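Local atomic coordinates of transcription inhibitor protein Gfh1 (Thermus thermophilus, PDB entry 2F23), a protein that suppresses every catalytic activity of RNA polymerase by partly blocking the substrate site so that NTPs cannot bind. Residues G80-G84 and V151-G156. Residue numbers count along the deposited sequence, not the author numbering.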
loop_
_atom_site.group_PDB
_atom_site.type_symbol
_atom_site.label_atom_id
_atom_site.label_comp_id
_atom_site.label_asym_id
_atom_site.label_seq_id
_atom_site.Cartn_x
_atom_site.Cartn_y
_atom_site.Cartn_z
ATOM N N GLY A 80 -20.354 -4.482 5.858
ATOM C CA GLY A 80 -19.584 -5.533 6.495
ATOM C C GLY A 80 -19.196 -5.279 7.941
ATOM O O GLY A 80 -19.846 -4.513 8.654
ATOM N N GLU A 81 -18.127 -5.940 8.371
ATOM C CA GLU A 81 -17.634 -5.803 9.734
ATOM C C GLU A 81 -16.723 -4.591 9.869
ATOM O O GLU A 81 -16.285 -4.013 8.874
ATOM C CB GLU A 81 -16.877 -7.072 10.153
ATOM C CG GLU A 81 -17.771 -8.288 10.379
ATOM C CD GLU A 81 -17.010 -9.501 10.895
ATOM O OE1 GLU A 81 -16.164 -9.341 11.796
ATOM O OE2 GLU A 81 -17.274 -10.624 10.409
ATOM N N VAL A 82 -16.459 -4.195 11.107
ATOM C CA VAL A 82 -15.579 -3.066 11.369
ATOM C C VAL A 82 -14.511 -3.552 12.343
ATOM O O VAL A 82 -14.807 -4.294 13.281
ATOM C CB VAL A 82 -16.362 -1.858 11.951
ATOM C CG1 VAL A 82 -17.057 -2.247 13.227
ATOM C CG2 VAL A 82 -15.412 -0.687 12.185
ATOM N N ILE A 83 -13.268 -3.145 12.109
ATOM C CA ILE A 83 -12.143 -3.572 12.933
ATOM C C ILE A 83 -12.138 -3.050 14.358
ATOM O O ILE A 83 -12.138 -1.848 14.593
ATOM C CB ILE A 83 -10.804 -3.179 12.270
ATOM C CG1 ILE A 83 -10.725 -3.792 10.872
ATOM C CG2 ILE A 83 -9.634 -3.644 13.132
ATOM C CD1 ILE A 83 -9.596 -3.256 10.035
ATOM N N GLY A 84 -12.112 -3.984 15.304
ATOM C CA GLY A 84 -12.081 -3.633 16.710
ATOM C C GLY A 84 -11.268 -4.651 17.479
ATOM O O GLY A 84 -10.634 -5.530 16.900
ATOM N N VAL A 151 -7.571 -3.396 3.112
ATOM C CA VAL A 151 -8.246 -4.344 3.993
ATOM C C VAL A 151 -9.070 -5.276 3.114
ATOM O O VAL A 151 -9.991 -4.843 2.432
ATOM C CB VAL A 151 -9.176 -3.619 4.987
ATOM C CG1 VAL A 151 -9.877 -4.632 5.881
ATOM C CG2 VAL A 151 -8.366 -2.640 5.825
ATOM N N VAL A 152 -8.726 -6.562 3.132
ATOM C CA VAL A 152 -9.412 -7.549 2.307
ATOM C C VAL A 152 -10.535 -8.297 3.016
ATOM O O VAL A 152 -11.565 -8.607 2.406
ATOM C CB VAL A 152 -8.395 -8.573 1.753
ATOM C CG1 VAL A 152 -9.106 -9.668 0.974
ATOM C CG2 VAL A 152 -7.396 -7.855 0.859
ATOM N N ALA A 153 -10.339 -8.581 4.299
ATOM C CA ALA A 153 -11.337 -9.306 5.075
ATOM C C ALA A 153 -11.204 -9.003 6.561
ATOM O O ALA A 153 -10.117 -8.687 7.046
ATOM C CB ALA A 153 -11.182 -10.811 4.838
ATOM N N ILE A 154 -12.324 -9.098 7.273
ATOM C CA ILE A 154 -12.363 -8.869 8.715
ATOM C C ILE A 154 -13.281 -9.932 9.302
ATOM O O ILE A 154 -14.405 -10.108 8.832
ATOM C CB ILE A 154 -12.960 -7.486 9.068
ATOM C CG1 ILE A 154 -12.121 -6.374 8.441
ATOM C CG2 ILE A 154 -13.027 -7.320 10.595
ATOM C CD1 ILE A 154 -12.788 -5.016 8.505
ATOM N N HIS A 155 -12.810 -10.648 10.313
ATOM C CA HIS A 155 -13.640 -11.671 10.936
ATOM C C HIS A 155 -13.180 -11.990 12.345
ATOM O O HIS A 155 -12.193 -11.440 12.828
ATOM C CB HIS A 155 -13.645 -12.954 10.099
ATOM C CG HIS A 155 -12.280 -13.471 9.774
ATOM N ND1 HIS A 155 -11.614 -13.134 8.615
ATOM C CD2 HIS A 155 -11.450 -14.291 10.460
ATOM C CE1 HIS A 155 -10.433 -13.725 8.601
ATOM N NE2 HIS A 155 -10.308 -14.433 9.710
ATOM N N GLY A 156 -13.912 -12.882 13.002
ATOM C CA GLY A 156 -13.556 -13.268 14.354
ATOM C C GLY A 156 -12.475 -14.330 14.346
ATOM O O GLY A 156 -12.083 -14.768 13.244
ATOM O OXT GLY A 156 -12.017 -14.727 15.438
#
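I154, near the end of strand 145-155, is the place to start: its side chain touches both E81 and I83, two residues of the loop that leads into strand 88-92, CG2 facing the first and CD1 the second. On the I83 side the contact is tight and apolar, I154 CD1 lying 3.4 Å from I83 CG1, while I83 CD1 reaches V151 CG1 at 4.4 Å. Backbone hydrogen bonds also tie I83 to G131 and H132. This is the C-terminal, FKBP-like domain of the GreA/GreB family, and the loop arriving from the coiled-coil side packs here against the domain's last strand. A classic beta bulge, with V152 and A153 both opposite E90, offsets the regular alternation just before I154, so that V151 and I154 both point toward the loop. E81 meets I154 through its aliphatic part, CB to I154 CG2 at 3.9 Å. Its carboxylate makes no hydrogen bond to the strand: E81 OE2 is 3.3 Å from I154 O, two acceptors, and E81 OE1 lies 3.5 Å from H155 CA.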